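Local coordinates for protein nucleoside-diphosphate sugar epimerase (SulA family) (Corynebacterium glutamicum, PDB 3OH8) that is probably an NAD(P)-dependent enzyme of the epimerase/dehydratase family that acts on nucleoside-diphosphate sugars, at residues A237-S251 with A288-I302. Numbering follows the deposited sequence.
Sequences AELVAESTQCTTMIS and ATAPASDAGKRVAFI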
# COMPACT_ATOMS: atom_id res chain seq x y z
N ALA A 237 -14.28 18.98 8.46
CA ALA A 237 -14.64 19.77 7.28
C ALA A 237 -14.70 21.25 7.62
O ALA A 237 -14.28 22.10 6.82
CB ALA A 237 -15.96 19.29 6.69
N GLU A 238 -15.19 21.58 8.80
CA GLU A 238 -15.23 22.97 9.24
C GLU A 238 -13.83 23.54 9.36
O GLU A 238 -13.58 24.68 8.95
CB GLU A 238 -15.99 23.11 10.56
CG GLU A 238 -17.48 22.83 10.39
CD GLU A 238 -18.26 22.82 11.69
OE1 GLU A 238 -17.64 22.95 12.77
OE2 GLU A 238 -19.50 22.68 11.63
N LEU A 239 -12.90 22.76 9.92
CA LEU A 239 -11.53 23.22 10.02
C LEU A 239 -10.94 23.43 8.63
O LEU A 239 -10.20 24.38 8.40
CB LEU A 239 -10.68 22.24 10.83
CG LEU A 239 -11.02 22.12 12.32
CD1 LEU A 239 -10.11 21.09 12.99
CD2 LEU A 239 -10.94 23.48 13.03
N VAL A 240 -11.29 22.55 7.70
CA VAL A 240 -10.82 22.71 6.34
C VAL A 240 -11.37 24.03 5.80
O VAL A 240 -10.64 24.83 5.22
CB VAL A 240 -11.25 21.53 5.43
CG1 VAL A 240 -10.94 21.84 3.98
CG2 VAL A 240 -10.54 20.25 5.86
N ALA A 241 -12.66 24.25 6.01
CA ALA A 241 -13.30 25.48 5.57
C ALA A 241 -12.56 26.70 6.13
O ALA A 241 -12.34 27.67 5.41
CB ALA A 241 -14.75 25.51 6.02
N GLU A 242 -12.16 26.63 7.39
CA GLU A 242 -11.58 27.80 8.06
C GLU A 242 -10.12 28.05 7.70
O GLU A 242 -9.60 29.14 7.93
CB GLU A 242 -11.74 27.67 9.58
CG GLU A 242 -13.20 27.53 10.00
CD GLU A 242 -13.37 26.95 11.40
OE1 GLU A 242 -12.37 26.91 12.17
OE2 GLU A 242 -14.50 26.52 11.72
N SER A 243 -9.46 27.03 7.14
CA SER A 243 -8.03 27.14 6.83
C SER A 243 -7.81 27.85 5.50
O SER A 243 -8.54 27.62 4.54
CB SER A 243 -7.40 25.75 6.79
OG SER A 243 -6.07 25.80 6.30
N THR A 244 -6.82 28.72 5.45
CA THR A 244 -6.48 29.37 4.19
C THR A 244 -5.54 28.49 3.37
O THR A 244 -5.59 28.49 2.14
CB THR A 244 -5.82 30.75 4.41
OG1 THR A 244 -4.94 30.68 5.54
CG2 THR A 244 -6.88 31.80 4.66
N GLN A 245 -4.71 27.71 4.06
CA GLN A 245 -3.76 26.85 3.38
C GLN A 245 -4.38 25.53 2.93
O GLN A 245 -3.97 24.96 1.92
CB GLN A 245 -2.52 26.59 4.24
CG GLN A 245 -1.41 25.79 3.53
CD GLN A 245 -0.18 25.59 4.39
OE1 GLN A 245 -0.08 26.13 5.49
NE2 GLN A 245 0.77 24.79 3.90
N CYS A 246 -5.35 25.02 3.67
CA CYS A 246 -5.92 23.72 3.31
C CYS A 246 -6.91 23.84 2.15
O CYS A 246 -8.03 24.36 2.28
CB CYS A 246 -6.53 22.99 4.51
SG CYS A 246 -6.77 21.18 4.25
N THR A 247 -6.47 23.33 1.02
CA THR A 247 -7.12 23.50 -0.26
C THR A 247 -8.07 22.36 -0.55
O THR A 247 -8.94 22.46 -1.42
CB THR A 247 -6.01 23.47 -1.34
OG1 THR A 247 -5.44 24.79 -1.47
CG2 THR A 247 -6.52 23.00 -2.67
N THR A 248 -7.90 21.26 0.17
CA THR A 248 -8.45 19.99 -0.29
C THR A 248 -8.81 19.05 0.85
O THR A 248 -8.04 18.91 1.79
CB THR A 248 -7.43 19.28 -1.20
OG1 THR A 248 -7.09 20.16 -2.29
CG2 THR A 248 -8.00 17.99 -1.75
N MSE A 249 -9.98 18.41 0.75
CA MSE A 249 -10.36 17.36 1.69
C MSE A 249 -10.64 16.08 0.91
O MSE A 249 -11.59 16.02 0.11
CB MSE A 249 -11.57 17.76 2.55
CG MSE A 249 -11.94 16.75 3.64
SE MSE A 249 -13.31 17.23 4.73
CE MSE A 249 -13.33 15.86 5.86
N ILE A 250 -9.80 15.07 1.11
CA ILE A 250 -10.04 13.75 0.55
C ILE A 250 -10.62 12.87 1.65
O ILE A 250 -9.93 12.53 2.61
CB ILE A 250 -8.73 13.10 0.04
CG1 ILE A 250 -8.01 14.04 -0.93
CG2 ILE A 250 -9.03 11.76 -0.64
CD1 ILE A 250 -8.92 14.57 -2.05
N SER A 251 -11.88 12.48 1.51
CA SER A 251 -12.59 11.83 2.60
C SER A 251 -12.94 10.38 2.26
O SER A 251 -13.47 10.10 1.19
CB SER A 251 -13.87 12.62 2.93
OG SER A 251 -14.43 12.17 4.15
N ALA A 288 -21.55 15.17 5.41
CA ALA A 288 -20.86 15.85 6.49
C ALA A 288 -19.64 16.68 6.03
O ALA A 288 -19.15 17.52 6.79
CB ALA A 288 -20.44 14.86 7.58
N THR A 289 -19.17 16.46 4.80
CA THR A 289 -18.06 17.26 4.26
C THR A 289 -18.53 18.59 3.68
O THR A 289 -17.72 19.41 3.25
CB THR A 289 -17.24 16.52 3.14
OG1 THR A 289 -18.06 16.28 2.00
CG2 THR A 289 -16.65 15.21 3.65
N ALA A 290 -19.84 18.80 3.68
CA ALA A 290 -20.42 19.98 3.04
C ALA A 290 -19.78 21.34 3.42
O ALA A 290 -19.61 22.18 2.56
CB ALA A 290 -21.95 20.02 3.25
N PRO A 291 -19.41 21.53 4.70
CA PRO A 291 -18.76 22.81 5.03
C PRO A 291 -17.48 23.08 4.22
O PRO A 291 -17.22 24.23 3.88
CB PRO A 291 -18.43 22.67 6.52
CG PRO A 291 -19.48 21.70 7.02
CD PRO A 291 -19.67 20.72 5.90
N ALA A 292 -16.71 22.04 3.92
CA ALA A 292 -15.49 22.24 3.13
C ALA A 292 -15.81 22.67 1.70
O ALA A 292 -15.25 23.63 1.19
CB ALA A 292 -14.65 20.97 3.12
N SER A 293 -16.71 21.95 1.05
CA SER A 293 -17.01 22.27 -0.34
C SER A 293 -17.80 23.58 -0.42
O SER A 293 -17.63 24.35 -1.37
CB SER A 293 -17.74 21.12 -1.03
OG SER A 293 -18.83 20.68 -0.24
N ASP A 294 -18.63 23.86 0.58
CA ASP A 294 -19.34 25.14 0.62
C ASP A 294 -18.34 26.29 0.65
O ASP A 294 -18.61 27.37 0.11
CB ASP A 294 -20.27 25.24 1.82
CG ASP A 294 -21.49 24.36 1.70
OD1 ASP A 294 -21.79 23.90 0.57
OD2 ASP A 294 -22.16 24.12 2.72
N ALA A 295 -17.20 26.07 1.29
CA ALA A 295 -16.19 27.12 1.39
C ALA A 295 -15.29 27.15 0.17
O ALA A 295 -14.25 27.81 0.17
CB ALA A 295 -15.36 26.96 2.66
N GLY A 296 -15.69 26.42 -0.87
CA GLY A 296 -14.95 26.43 -2.13
C GLY A 296 -13.74 25.52 -2.19
O GLY A 296 -12.97 25.59 -3.16
N LYS A 297 -13.54 24.67 -1.19
CA LYS A 297 -12.40 23.74 -1.21
C LYS A 297 -12.70 22.52 -2.06
O LYS A 297 -13.86 22.18 -2.28
CB LYS A 297 -12.01 23.29 0.21
CG LYS A 297 -11.10 24.28 0.93
CD LYS A 297 -11.89 25.38 1.60
CE LYS A 297 -11.02 26.60 1.86
NZ LYS A 297 -9.92 26.29 2.80
N ARG A 298 -11.65 21.86 -2.54
CA ARG A 298 -11.85 20.66 -3.34
C ARG A 298 -12.15 19.46 -2.43
O ARG A 298 -11.40 19.19 -1.49
CB ARG A 298 -10.62 20.38 -4.22
CG ARG A 298 -10.81 19.20 -5.19
CD ARG A 298 -9.72 19.15 -6.26
NE ARG A 298 -8.37 19.04 -5.70
CZ ARG A 298 -7.76 17.90 -5.39
NH1 ARG A 298 -8.38 16.73 -5.57
NH2 ARG A 298 -6.54 17.92 -4.89
N VAL A 299 -13.26 18.77 -2.69
CA VAL A 299 -13.61 17.59 -1.90
C VAL A 299 -13.83 16.38 -2.80
O VAL A 299 -14.49 16.50 -3.84
CB VAL A 299 -14.92 17.83 -1.08
CG1 VAL A 299 -15.28 16.62 -0.24
CG2 VAL A 299 -14.78 19.07 -0.22
N ALA A 300 -13.25 15.24 -2.43
CA ALA A 300 -13.57 13.97 -3.08
C ALA A 300 -13.91 12.91 -2.05
O ALA A 300 -13.42 12.95 -0.92
CB ALA A 300 -12.43 13.50 -3.95
N PHE A 301 -14.76 11.97 -2.45
CA PHE A 301 -15.18 10.86 -1.61
C PHE A 301 -14.64 9.60 -2.24
O PHE A 301 -14.97 9.28 -3.39
CB PHE A 301 -16.71 10.77 -1.56
CG PHE A 301 -17.38 12.08 -1.35
CD1 PHE A 301 -17.24 12.75 -0.15
CD2 PHE A 301 -18.16 12.65 -2.35
CE1 PHE A 301 -17.86 13.97 0.06
CE2 PHE A 301 -18.77 13.87 -2.15
CZ PHE A 301 -18.62 14.53 -0.95
N ILE A 302 -13.80 8.89 -1.51
CA ILE A 302 -13.19 7.68 -2.03
C ILE A 302 -14.07 6.50 -1.62
O ILE A 302 -13.93 5.95 -0.54
CB ILE A 302 -11.75 7.50 -1.49
CG1 ILE A 302 -10.93 8.77 -1.77
CG2 ILE A 302 -11.07 6.29 -2.11
CD1 ILE A 302 -11.00 9.25 -3.23
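Strands 248-251 and 298-302 run parallel, 7° apart, joined by alternating backbone bonds from R298 N to T247 O (3.0 Å) through M249, A300 and S251 to I302 N on S251 O, while the axes of helix segments 237-242 and 290-294 approach to 7.3 Å. K297, just before its strand, reaches into the turn that follows helix 222-242. Its chain, bent at chi2 (84°) and chi4 (-63°), carries NZ to three backbone carbonyls: S243 O at 2.6 Å and in the carbonyl plane, C246 O at 2.8 Å, and V240 O. S243 N and K297 NZ reach V240 O from opposite faces of its plane, so this carbonyl accepts twice. The ammonium thus ties the helix end to the loop leading into strand 248-254; S243 OG, accepting from C246 N in an ST motif, braces the same turn. The two strands are neighbours in the mainly parallel sheet of the Rossmann-like domain, each preceded by a helix. On the helix-covered face, A292 CB packs against V240 CG1 (3.9 Å) and the selenium of M249, A241 CB meets A295 CB, and A237 CB rests on A288 O and P291 CD. The extended M249 chain brings CE to T289 CG2 (4.0 Å), which also touches S251 CB and OG. On the opposite face of the sheet, T248 CG2 lies over one face of the R298 guanidinium, offset toward its rim, 3.5 Å from NH2, with NH1 bonded to the carbonyls of A352 and I358. Beyond A300, I250 CG2 touches I302 CG1 (3.7 Å), and Y349 of helix 342-354 packs against both isoleucines.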